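Local coordinates for protein vinylacetyl-CoA Delta-isomerase (Nitrosopumilus maritimus SCM1, PDB 6VJR) that probably acts as a flavin- and iron-sulfur-dependent 4-hydroxybutyryl-CoA dehydratase with vinylacetyl-CoA delta-isomerase activity, at residues Lys323-Glu328 against Ala380-Gly385. Sequence-based numbering, arbitrary orientation. Where two conformers were deposited one is given.
Sequences KDKIIE and AQDIAG. With FAD (flavin-adenine dinucleotide), chain V.
Lys325 sets off with CG beside the backbone N (chi1 -69°), runs out fully extended and carries its ammonium to Asp382, whose CG stands anti to the backbone N (chi1 179°). The two side chains cross at about a right angle and close a salt bridge, with Lys325 NZ 2.7 Å from Asp382 OD2. The ammonium comes in on the syn side of that oxygen, 29° out of the carboxylate plane. NZ is also hydrogen-bonded to His321 ND1, one turn earlier on the same helix, which helps fix where the ammonium sits. The other carboxylate oxygen, Asp382 OD1, accepts a hydrogen bond of 2.8 Å from the ribose hydroxyl O3B of FAD. With each oxygen gripped by a different partner, the carboxylate is held against rotation; the lysine, a second-shell residue, positions the aspartate that holds the ribose and probably favours its ionised form.

Beside this polar link, Ile383 CD1 lies 4.0 Å from Lys325 CB and, in the conformer described, also touches Ile326 CG1. Helix 295-314 extends the apolar patch through Ala311, Ile304 and Ala308. Past the helix end, Gly385 takes a positive phi and brings its CA to 3.5 Å from FAD O3P. In this acyl-CoA dehydrogenase-like C-terminal region, the end of helix 372-384 thus meets the ribose and pyrophosphate, while nearly antiparallel helix 320-345 braces Asp382 through Lys325, at an FAD site shared with a neighbouring subunit.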
loop_
_atom_site.group_PDB
_atom_site.type_symbol
_atom_site.label_atom_id
_atom_site.label_comp_id
_atom_site.label_asym_id
_atom_site.label_seq_id
_atom_site.Cartn_x
_atom_site.Cartn_y
_atom_site.Cartn_z
ATOM N N LYS A 323 -6.961 -2.731 -18.319
ATOM C CA LYS A 323 -7.284 -1.307 -18.377
ATOM C C LYS A 323 -7.127 -0.665 -16.993
ATOM O O LYS A 323 -6.611 0.450 -16.859
ATOM C CB LYS A 323 -8.732 -1.144 -18.833
ATOM C CG LYS A 323 -9.005 -1.462 -20.287
ATOM C CD LYS A 323 -10.408 -1.133 -20.789
ATOM C CE LYS A 323 -11.528 -1.787 -20.085
ATOM N NZ LYS A 323 -12.779 -1.528 -20.810
ATOM N N ASP A 324 -7.545 -1.387 -15.941
ATOM C CA ASP A 324 -7.476 -0.842 -14.607
ATOM C C ASP A 324 -6.033 -0.650 -14.147
ATOM O O ASP A 324 -5.752 0.339 -13.473
ATOM C CB ASP A 324 -8.264 -1.679 -13.647
ATOM C CG ASP A 324 -8.655 -0.863 -12.423
ATOM O OD1 ASP A 324 -9.288 0.224 -12.608
ATOM O OD2 ASP A 324 -8.333 -1.324 -11.318
ATOM N N LYS A 325 -5.135 -1.568 -14.528
ATOM C CA LYS A 325 -3.729 -1.439 -14.203
ATOM C C LYS A 325 -3.075 -0.271 -14.926
ATOM O O LYS A 325 -2.253 0.445 -14.324
ATOM C CB LYS A 325 -3.038 -2.784 -14.426
ATOM C CG LYS A 325 -3.459 -3.867 -13.425
ATOM C CD LYS A 325 -3.094 -5.260 -13.891
ATOM C CE LYS A 325 -3.720 -6.232 -12.912
ATOM N NZ LYS A 325 -3.632 -7.633 -13.239
ATOM N N ILE A 326 -3.454 -0.044 -16.186
ATOM C CA ILE A 326 -2.900 1.094 -16.907
ATOM C C ILE A 326 -3.405 2.407 -16.295
ATOM O O ILE A 326 -2.678 3.408 -16.233
ATOM C CB ILE A 326 -3.196 0.943 -18.405
ATOM C CG1 ILE A 326 -2.480 -0.264 -18.966
ATOM C CG2 ILE A 326 -2.843 2.202 -19.187
ATOM C CD1 ILE A 326 -2.894 -0.618 -20.371
ATOM N N ILE A 327 -4.662 2.435 -15.878
ATOM C CA ILE A 327 -5.158 3.587 -15.120
ATOM C C ILE A 327 -4.343 3.802 -13.846
ATOM O O ILE A 327 -3.961 4.924 -13.502
ATOM C CB ILE A 327 -6.661 3.492 -14.860
ATOM C CG1 ILE A 327 -7.494 3.534 -16.142
ATOM C CG2 ILE A 327 -7.094 4.542 -13.857
ATOM C CD1 ILE A 327 -8.928 3.043 -15.990
ATOM N N GLU A 328 -4.053 2.734 -13.118
ATOM C CA GLU A 328 -3.287 2.893 -11.893
ATOM C C GLU A 328 -1.909 3.493 -12.181
ATOM O O GLU A 328 -1.403 4.331 -11.448
ATOM C CB GLU A 328 -3.130 1.582 -11.143
ATOM C CG GLU A 328 -2.602 1.750 -9.715
ATOM C CD GLU A 328 -3.501 2.538 -8.754
ATOM O OE1 GLU A 328 -4.742 2.585 -8.987
ATOM O OE2 GLU A 328 -2.996 3.141 -7.765
ATOM N N ALA A 380 3.655 -3.170 -15.143
ATOM C CA ALA A 380 4.127 -3.426 -16.508
ATOM C C ALA A 380 4.520 -4.889 -16.729
ATOM O O ALA A 380 4.205 -5.487 -17.765
ATOM C CB ALA A 380 5.241 -2.456 -16.893
ATOM N N GLN A 381 5.197 -5.473 -15.749
ATOM C CA GLN A 381 5.614 -6.861 -15.883
ATOM C C GLN A 381 4.403 -7.785 -15.841
ATOM O O GLN A 381 4.373 -8.775 -16.557
ATOM C CB GLN A 381 6.609 -7.245 -14.799
ATOM C CG GLN A 381 7.928 -6.510 -14.933
ATOM C CD GLN A 381 9.023 -7.157 -14.117
ATOM O OE1 GLN A 381 8.793 -8.122 -13.365
ATOM N NE2 GLN A 381 10.240 -6.671 -14.314
ATOM N N ASP A 382 3.416 -7.475 -15.002
ATOM C CA ASP A 382 2.160 -8.257 -14.991
ATOM C C ASP A 382 1.532 -8.266 -16.392
ATOM O O ASP A 382 1.203 -9.306 -16.997
ATOM C CB ASP A 382 1.203 -7.658 -13.980
ATOM C CG ASP A 382 -0.170 -8.313 -13.829
ATOM O OD1 ASP A 382 -0.488 -9.301 -14.581
ATOM O OD2 ASP A 382 -0.940 -7.840 -12.957
ATOM N N ILE A 383 1.375 -7.062 -16.966
ATOM C CA ILE A 383 0.716 -6.945 -18.264
ATOM C C ILE A 383 1.515 -7.659 -19.357
ATOM O O ILE A 383 0.943 -8.203 -20.291
ATOM C CB ILE A 383 0.467 -5.461 -18.584
ATOM C CG1 ILE A 383 -0.510 -4.847 -17.568
ATOM C CG2 ILE A 383 -0.015 -5.308 -20.015
ATOM C CD1 ILE A 383 -0.606 -3.363 -17.567
ATOM N N ALA A 384 2.848 -7.629 -19.280
ATOM C CA ALA A 384 3.688 -8.178 -20.351
ATOM C C ALA A 384 3.608 -9.704 -20.454
ATOM O O ALA A 384 3.642 -10.261 -21.563
ATOM C CB ALA A 384 5.102 -7.748 -20.133
ATOM N N GLY A 385 3.544 -10.384 -19.315
ATOM C CA GLY A 385 3.658 -11.844 -19.306
ATOM C C GLY A 385 5.095 -12.341 -19.124
ATOM O O GLY A 385 6.061 -11.569 -19.058
HETATM P PA FAD V . 0.051 -13.875 -20.532
HETATM O O1A FAD V . -0.992 -14.918 -20.410
HETATM O O2A FAD V . 0.341 -13.294 -21.872
HETATM O O5B FAD V . -0.325 -12.768 -19.463
HETATM C C5B FAD V . -0.021 -11.374 -19.717
HETATM C C4B FAD V . -1.106 -10.511 -19.120
HETATM O O4B FAD V . -2.308 -10.709 -19.899
HETATM C C3B FAD V . -1.496 -10.837 -17.655
HETATM O O3B FAD V . -1.879 -9.645 -16.965
HETATM C C2B FAD V . -2.712 -11.789 -17.816
HETATM O O2B FAD V . -3.621 -11.832 -16.732
HETATM C C1B FAD V . -3.362 -11.192 -19.059
HETATM N N9A FAD V . -4.201 -12.111 -19.810
HETATM C C8A FAD V . -3.804 -13.178 -20.573
HETATM N N7A FAD V . -4.803 -13.817 -21.142
HETATM C C5A FAD V . -5.929 -13.139 -20.730
HETATM C C6A FAD V . -7.295 -13.322 -21.021
HETATM N N6A FAD V . -7.742 -14.274 -21.832
HETATM N N1A FAD V . -8.186 -12.486 -20.430
HETATM C C2A FAD V . -7.690 -11.525 -19.636
HETATM N N3A FAD V . -6.432 -11.261 -19.290
HETATM C C4A FAD V . -5.576 -12.079 -19.906
HETATM N N1 FAD V . 5.130 -22.696 -17.032
HETATM C C2 FAD V . 5.308 -24.051 -17.095
HETATM O O2 FAD V . 4.496 -24.811 -17.622
HETATM N N3 FAD V . 6.449 -24.612 -16.562
HETATM C C4 FAD V . 7.464 -23.979 -15.899
HETATM O O4 FAD V . 8.477 -24.585 -15.532
HETATM C C4X FAD V . 7.322 -22.560 -15.912
HETATM N N5 FAD V . 8.299 -21.829 -15.349
HETATM C C5X FAD V . 8.259 -20.461 -15.524
HETATM C C6 FAD V . 9.344 -19.663 -15.145
HETATM C C7 FAD V . 9.356 -18.285 -15.373
HETATM C C7M FAD V . 10.578 -17.463 -15.049
HETATM C C8 FAD V . 8.176 -17.645 -15.756
HETATM C C8M FAD V . 8.130 -16.163 -15.996
HETATM C C9 FAD V . 7.096 -18.415 -16.141
HETATM C C9A FAD V . 7.112 -19.823 -16.022
HETATM N N10 FAD V . 6.040 -20.620 -16.436
HETATM C C10 FAD V . 6.133 -22.000 -16.496
HETATM C "C1'" FAD V . 4.965 -19.971 -17.202
HETATM C "C2'" FAD V . 3.903 -19.218 -16.424
HETATM O "O2'" FAD V . 2.965 -20.175 -15.946
HETATM C "C3'" FAD V . 3.240 -18.211 -17.346
HETATM O "O3'" FAD V . 4.190 -17.172 -17.515
HETATM C "C4'" FAD V . 1.886 -17.700 -16.836
HETATM O "O4'" FAD V . 0.857 -18.681 -16.893
HETATM C "C5'" FAD V . 1.438 -16.455 -17.567
HETATM O "O5'" FAD V . 1.283 -16.808 -18.972
HETATM P P FAD V . 2.015 -15.906 -20.068
HETATM O O1P FAD V . 3.434 -15.802 -19.770
HETATM O O2P FAD V . 1.597 -16.446 -21.380
HETATM O O3P FAD V . 1.431 -14.450 -19.919
#